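Cytochrome P450 CYP260B1 (Sorangium cellulosum, PDB 5HIW) is a bacterial cytochrome P450, a haem protein of mainly helical fold that carries its protoporphyrin IX iron cofactor between the helices. Local coordinates at residues G141-E144 with E145-A148; A148-D151 with A152-R155; A178-E181 with A182-E186. All coordinates share one frame; numbering follows the deposited sequence.

Contact 1: G141-E144 with E145-A148; sequences GLPE and ERIA
Pro143 lays the CG edge of its ring alongside the aliphatic part of Arg146: the two side chains run side by side and point the same way, with Pro143 CG 3.9 Å from Arg146 CD. The same ring is met at CB by the carboxylate of Glu145, whose OE1 lies 3.2 Å from Pro143 CB and whose OE2 lies 3.4 Å from that same CB, so both oxygens rest on one carbon. Glu145 reaches back because its CG sits between the backbone N and the carbonyl carbon (chi1 73°) and the chain bends again at chi2. Backbone bonds hold Pro143 and Arg146 together. Arg146 N donates to Pro143 O at 3.1 Å with an N-H...O angle of 160°, and Ile147 N donates to Glu144 O at 3.2 Å. Both bonds join residue i to i+3, and each donor stands well above the acceptor's carbonyl plane, the geometry of tight 3-10 turns and not of an alpha-helical i to i+4 bond. Ile147 leans over the second turn, its CG1 3.4 Å from Glu144 O and its CD1 4.0 Å from Glu144 CG; beyond the turn it packs on Met133 and Ser137 of helix 130-140. Gly141, with positive phi, is the first residue to leave helix 130-140, and Arg146 occupies the N-cap position of helix 147-162. The segment is therefore a short interhelix connection, anchored through the buried Leu142 against Gln183, Leu184 and Ile187 of helix 167-191. Arg146 directs its NE to Glu149 in a salt bridge. The chemistry is mixed: Glu145 rests its carboxylate oxygens on the proline carbon, Glu144 packs through CG, and the consecutive backbone bonds, more than any side-chain pairing across the segments, define the turn.

Contact 2: A148-D151 with A152-R155; sequences AEND and ALIR
Asp151 and Arg155 form a two-bond salt bridge one helical turn apart. Arg155 NE donates to Asp151 OD2 at 2.7 Å (N-H...O 161°), with the oxygen lying in the guanidinium plane at its edge; Arg155 NH2 donates to Asp151 OD1 at 2.9 Å by a more bent path, using the syn lone pair of that oxygen. The guanidinium thus grips side-on, one nitrogen to each oxygen, although the two planes are turned 51° apart. Asp151 turns its CG anti to the backbone N (chi1 -171°), and the Arg155 chain, extended from CG to NE, leads back along the helix to meet it. Both ends have second partners: Tyr230 OH bonds Asp151 OD1, and Glu231 pairs with Arg155 NH1, so the bridge belongs to a small polar and charged network that would hold the guanidinium in orientation. Beneath it run four regular i to i+4 backbone bonds, such as Ile154 N to Asn150 O at 2.8 Å, which identify the segment as uninterrupted alpha-helix. Over that same carbonyl Ile154 lays its CG1, 3.1 Å from Asn150 O. Leu153 meets Asn150 obliquely, its CD1 3.4 Å from Asn150 OD1, an oxygen whose polar partner is Gln183 NE2; Glu149, on the exposed side, pairs instead with Arg146. Helix 147-162 faces helix 167-191 through Leu153, which touches Ala176, Ala179 and Met180, and through Asn150. This successive pair is consistent with the F and G helices of the P450 fold. Ile154 and Arg155 face Tyr230, in the break between helices 218-229 and 232-245, and the Ile154 side chain lies about 11 Å from the haem.

Contact 3: A178-E181 with A182-E186; sequences AAME and AQLRE
Skewed first torsions in Glu181 (chi1 -139°) and Arg185 (chi1 -102°), both away from the usual staggered positions, bring two otherwise extended side chains alongside each other. The result is an i to i+4 salt bridge on an alpha-helix, 167-191, which by its place in the chain is consistent with helix G of the P450 fold. Arg185 NH1 donates to Glu181 OE1 at 2.7 Å. The oxygen lies at the guanidinium edge, near its plane, but the nitrogen approaches from above the carboxylate, 62° out of that plane; a single bond carries the pair, and the carboxylate and guanidinium planes stand nearly perpendicular. Arg185 NE also makes a long, weak ion pair with Glu219 of helix 218-229. The buried side of the turn is chiefly apolar: Met180, bent at chi2 and chi3, swings its CE to 4.1 Å from Leu184 CD1, the chains meeting at a slant. Both also touch Leu223, and the Leu184 side chain lies about 13 Å from the haem. Gln183 turns its amide toward helix 147-162, where Asn150 accepts from NE2. Nearer the backbone, Leu184 CG rests 3.3 Å from Met180 O.

Overall arrangement
Contact 1 is a surface turn, whereas contacts 2 and 3 are partly buried, each with an exposed and a buried side. Contacts 1 and 2 share Ala148 and helix 147-162; contact 3 lies on the next helix, 167-191. All three lie on the same side of the chain's centre, their centres 10 to 13 Å apart. Gln183 of contact 3 joins them: its OE1 lies 3.5 Å from Arg146 CD of contact 1, while its NE2 turns to Asn150 of contact 2. Leu142 CD1 adds apolar packing, 4.1 Å from Met180 CE. Backbone i to i+3 bonds shape contact 1; the helical contacts each bear an acid-arginine bridge, two-bonded in contact 2 and single in contact 3.

Contact 1: G141-E144 with E145-A148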
loop_
_atom_site.group_PDB
_atom_site.type_symbol
_atom_site.label_atom_id
_atom_site.label_comp_id
_atom_site.label_asym_id
_atom_site.label_seq_id
_atom_site.Cartn_x
_atom_site.Cartn_y
_atom_site.Cartn_z
ATOM N N GLY A 141 -1.139 7.231 19.350
ATOM C CA GLY A 141 -0.810 7.877 20.645
ATOM C C GLY A 141 0.697 7.861 20.853
ATOM O O GLY A 141 1.151 7.940 21.975
ATOM N N LEU A 142 1.463 7.741 19.772
ATOM C CA LEU A 142 2.926 7.809 19.896
ATOM C C LEU A 142 3.355 9.235 19.972
ATOM O O LEU A 142 2.892 10.090 19.261
ATOM C CB LEU A 142 3.643 7.054 18.784
ATOM C CG LEU A 142 3.448 5.566 18.715
ATOM C CD1 LEU A 142 3.787 4.975 17.323
ATOM C CD2 LEU A 142 4.290 4.863 19.762
ATOM N N PRO A 143 4.364 9.505 20.766
ATOM C CA PRO A 143 4.789 10.880 21.019
ATOM C C PRO A 143 5.396 11.546 19.829
ATOM O O PRO A 143 6.191 10.914 19.172
ATOM C CB PRO A 143 5.881 10.736 22.133
ATOM C CG PRO A 143 5.958 9.282 22.445
ATOM C CD PRO A 143 5.072 8.483 21.516
ATOM N N GLU A 144 5.101 12.813 19.609
ATOM C CA GLU A 144 5.658 13.570 18.560
ATOM C C GLU A 144 7.190 13.595 18.628
ATOM O O GLU A 144 7.831 13.543 17.589
ATOM C CB GLU A 144 5.141 14.994 18.533
ATOM C CG GLU A 144 5.944 15.823 17.528
ATOM C CD GLU A 144 5.178 16.793 16.677
ATOM O OE1 GLU A 144 3.929 16.678 16.569
ATOM O OE2 GLU A 144 5.883 17.681 16.126
ATOM N N GLU A 145 7.775 13.605 19.815
ATOM C CA GLU A 145 9.253 13.757 19.876
ATOM C C GLU A 145 9.965 12.479 19.435
ATOM O O GLU A 145 11.188 12.483 19.230
ATOM C CB GLU A 145 9.698 14.186 21.298
ATOM C CG GLU A 145 9.601 13.110 22.317
ATOM C CD GLU A 145 8.250 13.019 23.015
ATOM O OE1 GLU A 145 7.204 13.672 22.569
ATOM O OE2 GLU A 145 8.279 12.225 24.004
ATOM N N ARG A 146 9.227 11.363 19.237
ATOM C CA ARG A 146 9.862 10.135 18.838
ATOM C C ARG A 146 9.621 9.812 17.326
ATOM O O ARG A 146 9.939 8.683 16.912
ATOM C CB ARG A 146 9.438 8.960 19.713
ATOM C CG ARG A 146 9.712 9.260 21.185
ATOM C CD ARG A 146 9.579 8.030 22.013
ATOM N NE ARG A 146 10.710 7.127 21.919
ATOM C CZ ARG A 146 10.959 6.155 22.795
ATOM N NH1 ARG A 146 10.197 6.002 23.835
ATOM N NH2 ARG A 146 12.006 5.378 22.666
ATOM N N ILE A 147 9.082 10.772 16.574
ATOM C CA ILE A 147 8.665 10.460 15.134
ATOM C C ILE A 147 9.838 9.949 14.302
ATOM O O ILE A 147 9.744 8.906 13.617
ATOM C CB ILE A 147 7.979 11.642 14.465
ATOM C CG1 ILE A 147 6.570 11.764 15.041
ATOM C CG2 ILE A 147 7.878 11.439 12.958
ATOM C CD1 ILE A 147 5.866 13.045 14.619
ATOM N N ALA A 148 10.969 10.652 14.349
ATOM C CA ALA A 148 12.201 10.126 13.614
ATOM C C ALA A 148 12.732 8.763 14.058
ATOM O O ALA A 148 13.089 7.830 13.256
ATOM C CB ALA A 148 13.313 11.217 13.673
#

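Contact 2: A148-D151 with A152-R155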
loop_
_atom_site.group_PDB
_atom_site.type_symbol
_atom_site.label_atom_id
_atom_site.label_comp_id
_atom_site.label_asym_id
_atom_site.label_seq_id
_atom_site.Cartn_x
_atom_site.Cartn_y
_atom_site.Cartn_z
ATOM N N ALA A 148 10.969 10.652 14.349
ATOM C CA ALA A 148 12.201 10.126 13.614
ATOM C C ALA A 148 12.732 8.763 14.058
ATOM O O ALA A 148 13.089 7.830 13.256
ATOM C CB ALA A 148 13.313 11.217 13.673
ATOM N N GLU A 149 12.782 8.580 15.389
ATOM C CA GLU A 149 13.242 7.342 15.967
ATOM C C GLU A 149 12.332 6.207 15.483
ATOM O O GLU A 149 12.794 5.147 15.022
ATOM C CB GLU A 149 13.221 7.443 17.487
ATOM C CG GLU A 149 13.561 6.142 18.219
ATOM C CD GLU A 149 13.359 6.228 19.721
ATOM O OE1 GLU A 149 12.901 7.232 20.249
ATOM O OE2 GLU A 149 13.660 5.222 20.329
ATOM N N ASN A 150 11.023 6.480 15.579
ATOM C CA ASN A 150 10.047 5.483 15.208
ATOM C C ASN A 150 9.976 5.198 13.690
ATOM O O ASN A 150 9.792 4.044 13.308
ATOM C CB ASN A 150 8.713 5.825 15.821
ATOM C CG ASN A 150 8.718 5.534 17.319
ATOM O OD1 ASN A 150 9.463 4.668 17.781
ATOM N ND2 ASN A 150 7.904 6.240 18.060
ATOM N N ASP A 151 10.204 6.226 12.891
ATOM C CA ASP A 151 10.388 6.037 11.459
ATOM C C ASP A 151 11.518 5.028 11.191
ATOM O O ASP A 151 11.351 4.063 10.462
ATOM C CB ASP A 151 10.651 7.370 10.786
ATOM C CG ASP A 151 10.640 7.254 9.239
ATOM O OD1 ASP A 151 9.500 7.285 8.654
ATOM O OD2 ASP A 151 11.752 7.022 8.665
ATOM N N ALA A 152 12.683 5.243 11.793
ATOM C CA ALA A 152 13.762 4.302 11.645
ATOM C C ALA A 152 13.484 2.896 12.166
ATOM O O ALA A 152 13.815 1.932 11.477
ATOM C CB ALA A 152 15.057 4.839 12.216
ATOM N N LEU A 153 12.806 2.778 13.310
ATOM C CA LEU A 153 12.373 1.495 13.815
ATOM C C LEU A 153 11.420 0.755 12.843
ATOM O O LEU A 153 11.600 -0.395 12.514
ATOM C CB LEU A 153 11.778 1.616 15.200
ATOM C CG LEU A 153 12.633 1.968 16.407
ATOM C CD1 LEU A 153 11.733 2.118 17.589
ATOM C CD2 LEU A 153 13.770 0.979 16.666
ATOM N N ILE A 154 10.418 1.447 12.373
ATOM C CA ILE A 154 9.483 0.847 11.435
ATOM C C ILE A 154 10.142 0.417 10.120
ATOM O O ILE A 154 9.879 -0.643 9.599
ATOM C CB ILE A 154 8.309 1.809 11.221
ATOM C CG1 ILE A 154 7.540 2.018 12.535
ATOM C CG2 ILE A 154 7.334 1.214 10.213
ATOM C CD1 ILE A 154 6.604 3.227 12.519
ATOM N N ARG A 155 10.977 1.277 9.550
ATOM C CA ARG A 155 11.768 0.921 8.344
ATOM C C ARG A 155 12.615 -0.325 8.567
ATOM O O ARG A 155 12.660 -1.211 7.696
ATOM C CB ARG A 155 12.532 2.165 7.801
ATOM C CG ARG A 155 11.510 3.194 7.228
ATOM C CD ARG A 155 12.153 4.354 6.490
ATOM N NE ARG A 155 11.198 5.458 6.497
ATOM C CZ ARG A 155 10.124 5.587 5.705
ATOM N NH1 ARG A 155 9.859 4.646 4.821
ATOM N NH2 ARG A 155 9.262 6.621 5.851
#

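Contact 3: A178-E181 with A182-E186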
loop_
_atom_site.group_PDB
_atom_site.type_symbol
_atom_site.label_atom_id
_atom_site.label_comp_id
_atom_site.label_asym_id
_atom_site.label_seq_id
_atom_site.Cartn_x
_atom_site.Cartn_y
_atom_site.Cartn_z
ATOM N N ALA A 178 10.600 -5.059 19.223
ATOM C CA ALA A 178 10.485 -5.061 20.650
ATOM C C ALA A 178 10.542 -3.647 21.231
ATOM O O ALA A 178 9.868 -3.395 22.200
ATOM C CB ALA A 178 11.518 -5.985 21.265
ATOM N N ALA A 179 11.247 -2.683 20.642
ATOM C CA ALA A 179 11.218 -1.328 21.163
ATOM C C ALA A 179 9.857 -0.656 20.889
ATOM O O ALA A 179 9.319 0.139 21.685
ATOM C CB ALA A 179 12.298 -0.497 20.540
ATOM N N MET A 180 9.316 -0.958 19.717
ATOM C CA MET A 180 8.010 -0.392 19.382
ATOM C C MET A 180 6.966 -0.997 20.328
ATOM O O MET A 180 6.085 -0.308 20.818
ATOM C CB MET A 180 7.639 -0.736 17.942
ATOM C CG MET A 180 8.369 0.099 16.901
ATOM S SD MET A 180 7.850 1.806 16.790
ATOM C CE MET A 180 6.205 1.634 17.548
ATOM N N GLU A 181 7.081 -2.300 20.532
ATOM C CA GLU A 181 6.181 -3.045 21.430
ATOM C C GLU A 181 6.166 -2.433 22.835
ATOM O O GLU A 181 5.106 -2.196 23.417
ATOM C CB GLU A 181 6.604 -4.524 21.445
ATOM C CG GLU A 181 5.466 -5.530 21.433
ATOM C CD GLU A 181 5.971 -6.958 21.616
ATOM O OE1 GLU A 181 6.932 -7.163 22.406
ATOM O OE2 GLU A 181 5.406 -7.864 20.984
ATOM N N ALA A 182 7.336 -2.044 23.329
ATOM C CA ALA A 182 7.418 -1.445 24.647
ATOM C C ALA A 182 6.766 -0.074 24.722
ATOM O O ALA A 182 6.096 0.253 25.697
ATOM C CB ALA A 182 8.873 -1.367 25.071
ATOM N N GLN A 183 6.943 0.764 23.699
ATOM C CA GLN A 183 6.229 2.012 23.652
ATOM C C GLN A 183 4.693 1.770 23.599
ATOM O O GLN A 183 3.909 2.493 24.194
ATOM C CB GLN A 183 6.576 2.828 22.385
ATOM C CG GLN A 183 7.959 3.400 22.410
ATOM C CD GLN A 183 8.252 4.144 21.139
ATOM O OE1 GLN A 183 7.731 5.227 20.906
ATOM N NE2 GLN A 183 9.218 3.635 20.410
ATOM N N LEU A 184 4.328 0.811 22.817
ATOM C CA LEU A 184 2.870 0.560 22.531
ATOM C C LEU A 184 2.197 -0.173 23.716
ATOM O O LEU A 184 1.055 0.095 24.033
ATOM C CB LEU A 184 2.765 -0.266 21.301
ATOM C CG LEU A 184 2.956 0.503 19.991
ATOM C CD1 LEU A 184 3.024 -0.536 18.923
ATOM C CD2 LEU A 184 1.859 1.505 19.728
ATOM N N ARG A 185 2.935 -1.078 24.375
ATOM C CA ARG A 185 2.487 -1.622 25.675
ATOM C C ARG A 185 2.230 -0.558 26.666
ATOM O O ARG A 185 1.225 -0.587 27.344
ATOM C CB ARG A 185 3.529 -2.526 26.296
ATOM C CG ARG A 185 3.197 -3.961 26.125
ATOM C CD ARG A 185 4.314 -4.852 26.607
ATOM N NE ARG A 185 3.983 -6.195 26.143
ATOM C CZ ARG A 185 4.633 -6.861 25.198
ATOM N NH1 ARG A 185 5.726 -6.352 24.629
ATOM N NH2 ARG A 185 4.210 -8.070 24.858
ATOM N N GLU A 186 3.158 0.353 26.816
ATOM C CA GLU A 186 2.995 1.403 27.799
ATOM C C GLU A 186 1.754 2.231 27.525
ATOM O O GLU A 186 1.000 2.579 28.431
ATOM C CB GLU A 186 4.209 2.285 27.786
ATOM C CG GLU A 186 4.034 3.569 28.563
ATOM C CD GLU A 186 5.345 4.305 28.612
ATOM O OE1 GLU A 186 6.118 4.136 27.654
ATOM O OE2 GLU A 186 5.619 5.003 29.603
#